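Local structure of cellulase (Bacillus sp. BG-CS10, 5E09) at residues I47-I50 / A51-Y55; E327-N330 / M331-S335. The protein probably hydrolyses internal beta-1,4-glucosidic bonds of cellulose, using a family 5 glycosidase barrel followed by carbohydrate-binding modules. One frame throughout, in Å; residues are numbered along the deposited sequence.

Contact 1: residues I47-I50 / A51-Y55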
loop_
_atom_site.group_PDB
_atom_site.type_symbol
_atom_site.label_atom_id
_atom_site.label_comp_id
_atom_site.label_asym_id
_atom_site.label_seq_id
_atom_site.Cartn_x
_atom_site.Cartn_y
_atom_site.Cartn_z
ATOM N N ILE A 47 20.390 -0.178 3.337
ATOM C CA ILE A 47 20.109 0.184 4.720
ATOM C C ILE A 47 20.464 1.641 4.996
ATOM O O ILE A 47 19.662 2.403 5.572
ATOM C CB ILE A 47 20.883 -0.726 5.694
ATOM C CG1 ILE A 47 20.685 -2.196 5.322
ATOM C CG2 ILE A 47 20.458 -0.469 7.130
ATOM C CD1 ILE A 47 19.234 -2.650 5.325
ATOM N N LYS A 48 21.666 2.032 4.578
ATOM C CA LYS A 48 22.113 3.402 4.794
ATOM C C LYS A 48 21.185 4.392 4.096
ATOM O O LYS A 48 20.909 5.466 4.620
ATOM C CB LYS A 48 23.554 3.594 4.310
ATOM C CG LYS A 48 23.964 5.057 4.187
ATOM C CD LYS A 48 25.467 5.247 4.149
ATOM C CE LYS A 48 25.810 6.683 3.797
ATOM N NZ LYS A 48 24.986 7.193 2.658
ATOM N N THR A 49 20.697 4.023 2.917
ATOM C CA THR A 49 19.785 4.883 2.175
ATOM C C THR A 49 18.485 5.062 2.948
ATOM O O THR A 49 17.988 6.180 3.099
ATOM C CB THR A 49 19.463 4.316 0.786
ATOM O OG1 THR A 49 20.677 4.087 0.057
ATOM C CG2 THR A 49 18.572 5.284 0.018
ATOM N N ILE A 50 17.940 3.952 3.439
ATOM C CA ILE A 50 16.713 4.008 4.228
ATOM C C ILE A 50 16.875 4.923 5.445
ATOM O O ILE A 50 15.967 5.692 5.779
ATOM C CB ILE A 50 16.281 2.599 4.682
ATOM C CG1 ILE A 50 15.828 1.782 3.465
ATOM C CG2 ILE A 50 15.179 2.674 5.729
ATOM C CD1 ILE A 50 14.771 2.470 2.622
ATOM N N ALA A 51 18.033 4.858 6.098
ATOM C CA ALA A 51 18.285 5.766 7.218
ATOM C C ALA A 51 18.388 7.221 6.748
ATOM O O ALA A 51 17.787 8.116 7.345
ATOM C CB ALA A 51 19.542 5.360 7.961
ATOM N N ASP A 52 19.139 7.449 5.674
ATOM C CA ASP A 52 19.343 8.794 5.124
ATOM C C ASP A 52 18.035 9.475 4.736
ATOM O O ASP A 52 17.900 10.691 4.867
ATOM C CB ASP A 52 20.261 8.750 3.893
ATOM C CG ASP A 52 20.582 10.130 3.344
ATOM O OD1 ASP A 52 20.112 11.134 3.924
ATOM O OD2 ASP A 52 21.304 10.207 2.322
ATOM N N GLU A 53 17.074 8.689 4.256
ATOM C CA GLU A 53 15.812 9.244 3.785
ATOM C C GLU A 53 14.915 9.682 4.939
ATOM O O GLU A 53 13.824 10.207 4.718
ATOM C CB GLU A 53 15.085 8.230 2.902
ATOM C CG GLU A 53 15.810 7.918 1.595
ATOM C CD GLU A 53 15.954 9.137 0.690
ATOM O OE1 GLU A 53 14.955 9.864 0.484
ATOM O OE2 GLU A 53 17.075 9.371 0.190
ATOM N N GLY A 54 15.377 9.464 6.167
ATOM C CA GLY A 54 14.669 9.940 7.341
ATOM C C GLY A 54 13.903 8.868 8.098
ATOM O O GLY A 54 13.268 9.161 9.115
ATOM N N TYR A 55 13.955 7.631 7.606
ATOM C CA TYR A 55 13.311 6.512 8.287
ATOM C C TYR A 55 14.091 6.144 9.539
ATOM O O TYR A 55 15.317 6.049 9.504
ATOM C CB TYR A 55 13.183 5.306 7.354
ATOM C CG TYR A 55 12.054 5.462 6.365
ATOM C CD1 TYR A 55 10.735 5.261 6.755
ATOM C CD2 TYR A 55 12.303 5.838 5.046
ATOM C CE1 TYR A 55 9.694 5.416 5.864
ATOM C CE2 TYR A 55 11.262 5.999 4.144
ATOM C CZ TYR A 55 9.960 5.785 4.561
ATOM O OH TYR A 55 8.921 5.939 3.676
#
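Ile50 meets Tyr55 where helix 44-52 runs out, and both backbone and side chain take part. The amide of Tyr55 makes a weak bond to Ile50 O, with N and O 3.3 Å apart and an N-H...O angle of 138°. The same carbonyl oxygen lies 3.2 Å from Tyr55 CB and sits at the edge of the tyrosine ring, in its plane and nearest to CD2. Beside it, Ile50 CG2 touches Tyr55 CB at 3.7 Å; with CG1 beside the backbone N (chi1 -69°), the CG2 methyl falls anti to that N, where it meets the tyrosine. Next round the helix, Thr49 and Glu53 run side by side: Thr49 CG2 lies 4.1 Å from Glu53 CG, and the Glu53 amide binds Thr49 O at 2.9 Å. Their polar ends go to other partners, Thr49 OG1 to Glu45 O and Glu53 OE1 to Trp323 NE1, the glutamate chain being bent at chi2. Two regular helical bonds complete the turn, from Ala51 N to Ile47 O and from Asp52 N to Lys48 O. On the exposed side Lys48 NZ stands 4.8 Å from Asp52 OD2, too far for a salt bridge.

What turns the chain so that Tyr55 comes back to Ile50 is Gly54. Its positive phi of 104°, together with the hydrogen bond from Gly54 N to Ala51 O, 3.0 Å, and the weak one from Tyr55 to Ile50, makes a Schellman motif; a CB there would jam against the carbonyl O of Glu53. The motif uses up late carbonyls of the helix and brings an apolar residue within the helix against one beyond its end, so the chain can leave for strand 57-60 with Tyr55 already set into the buried side.

Contact 2: residues E327-N330 / M331-S335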
loop_
_atom_site.group_PDB
_atom_site.type_symbol
_atom_site.label_atom_id
_atom_site.label_comp_id
_atom_site.label_asym_id
_atom_site.label_seq_id
_atom_site.Cartn_x
_atom_site.Cartn_y
_atom_site.Cartn_z
ATOM N N GLU A 327 7.428 12.206 -6.123
ATOM C CA GLU A 327 6.264 12.965 -5.676
ATOM C C GLU A 327 5.596 12.261 -4.489
ATOM O O GLU A 327 5.278 12.882 -3.463
ATOM C CB GLU A 327 5.285 13.132 -6.846
ATOM C CG GLU A 327 4.083 14.028 -6.593
ATOM C CD GLU A 327 3.233 14.206 -7.845
ATOM O OE1 GLU A 327 2.762 15.331 -8.094
ATOM O OE2 GLU A 327 3.039 13.219 -8.586
ATOM N N PHE A 328 5.414 10.953 -4.649
ATOM C CA PHE A 328 4.859 10.066 -3.627
ATOM C C PHE A 328 5.634 10.152 -2.309
ATOM O O PHE A 328 5.063 10.465 -1.247
ATOM C CB PHE A 328 4.848 8.626 -4.177
ATOM C CG PHE A 328 4.395 7.581 -3.196
ATOM C CD1 PHE A 328 3.273 7.774 -2.409
ATOM C CD2 PHE A 328 5.078 6.383 -3.093
ATOM C CE1 PHE A 328 2.856 6.802 -1.521
ATOM C CE2 PHE A 328 4.666 5.404 -2.204
ATOM C CZ PHE A 328 3.551 5.616 -1.418
ATOM N N HIS A 329 6.938 9.899 -2.373
ATOM C CA HIS A 329 7.736 9.928 -1.158
ATOM C C HIS A 329 7.810 11.317 -0.538
ATOM O O HIS A 329 7.893 11.445 0.682
ATOM C CB HIS A 329 9.153 9.428 -1.396
ATOM C CG HIS A 329 9.979 9.423 -0.148
ATOM N ND1 HIS A 329 10.929 10.384 0.119
ATOM C CD2 HIS A 329 9.946 8.607 0.933
ATOM C CE1 HIS A 329 11.474 10.140 1.301
ATOM N NE2 HIS A 329 10.895 9.070 1.812
ATOM N N ASN A 330 7.802 12.355 -1.369
ATOM C CA ASN A 330 7.756 13.710 -0.842
ATOM C C ASN A 330 6.477 13.915 -0.045
ATOM O O ASN A 330 6.488 14.568 0.997
ATOM C CB ASN A 330 7.857 14.753 -1.961
ATOM C CG ASN A 330 9.272 14.907 -2.492
ATOM O OD1 ASN A 330 10.202 14.235 -2.037
ATOM N ND2 ASN A 330 9.440 15.788 -3.468
HETATM N N MSE A 331 5.373 13.351 -0.531
HETATM C CA MSE A 331 4.112 13.466 0.196
HETATM C C MSE A 331 4.175 12.725 1.537
HETATM O O MSE A 331 3.680 13.229 2.554
HETATM C CB MSE A 331 2.943 12.946 -0.648
HETATM C CG MSE A 331 1.591 13.066 0.051
HETATM SE SE MSE A 331 1.205 14.890 0.676
HETATM C CE MSE A 331 -0.015 15.437 -0.745
ATOM N N LEU A 332 4.785 11.540 1.544
ATOM C CA LEU A 332 4.972 10.811 2.804
ATOM C C LEU A 332 5.817 11.620 3.797
ATOM O O LEU A 332 5.435 11.815 4.960
ATOM C CB LEU A 332 5.638 9.453 2.557
ATOM C CG LEU A 332 4.976 8.448 1.614
ATOM C CD1 LEU A 332 5.815 7.180 1.558
ATOM C CD2 LEU A 332 3.533 8.135 2.027
ATOM N N LYS A 333 6.968 12.081 3.314
ATOM C CA LYS A 333 7.931 12.842 4.103
ATOM C C LYS A 333 7.285 14.076 4.707
ATOM O O LYS A 333 7.445 14.355 5.899
ATOM C CB LYS A 333 9.119 13.241 3.225
ATOM C CG LYS A 333 10.363 13.671 3.981
ATOM C CD LYS A 333 11.534 13.821 3.015
ATOM C CE LYS A 333 12.867 13.863 3.742
ATOM N NZ LYS A 333 14.003 13.552 2.824
ATOM N N ALA A 334 6.543 14.805 3.880
ATOM C CA ALA A 334 5.801 15.971 4.345
ATOM C C ALA A 334 4.789 15.575 5.416
ATOM O O ALA A 334 4.639 16.261 6.432
ATOM C CB ALA A 334 5.098 16.658 3.178
ATOM N N SER A 335 4.102 14.461 5.190
ATOM C CA SER A 335 3.063 14.021 6.114
ATOM C C SER A 335 3.618 13.597 7.476
ATOM O O SER A 335 2.895 13.637 8.472
ATOM C CB SER A 335 2.255 12.882 5.494
ATOM O OG SER A 335 1.679 13.297 4.265
#
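Lys333 N donates to His329 O, 2.9 Å away with an N-H...O angle of 170°, one of four consecutive helical bonds that tie Glu327, Phe328, His329 and Asn330 to Met331, Leu332, Lys333 and Ala334. Two residues further on, Met331 O is gripped twice: Ser335 OG donates to it at 2.6 Å and Ser335 N at 2.9 Å, from opposite faces of the carbonyl plane. The buried hydroxyl is thus satisfied by its own helix.

Outward from the backbone, Phe328 and Leu332 pack one turn apart. Phe328 CE1 meets Leu332 CD2 at 3.9 Å, while Leu332 CD1 hangs over one ring face, 4.1 Å above the plane and displaced toward the rim. The ring gets there because Phe328 CG is turned away from its backbone N (chi1 176°), which swings the ring outward and part of the way toward Leu332 in the next turn. An alanine at Leu332 is likely to open a gap beside that ring face and cost the packing against Ile297 of helix 286-302. His329 and Lys333 meet more loosely, with Lys333 CD 4.1 Å from His329 CE1, oblique to the ring; Trp323 stacks on that imidazole.

Met331, present as selenomethionine and bent at chi2 and chi3, leads off to Leu290. Ser335 and Asn330 therefore find their partners within the helix, the latter through OD1 to Gln326 NE2, whereas Glu327 OE2 reaches across to Gln286 NE2. Phe328, Met331 and Leu332 pack on helix 286-302, and Met331 also reaches Trp425 of strand 425-432.

In the fold
From the N terminus, contact 1 comes first, in the crossover from strand 20-23 through helix 44-52 to strand 57-60 of the TIM barrel. Contact 2 follows some 270 residues later in helix 326-337, beyond the last barrel strand, 306-311, and just ahead of the first strand of the next module. The two are in series: neither nests in the other nor crosses it, and each spans only a helical turn or its end. Yet they touch, with centres about 14 Å apart: His329 packs on Glu53 and Tyr55, and Leu332 reaches Tyr55. The barrel's start is thereby packed against the helix that leads out of it.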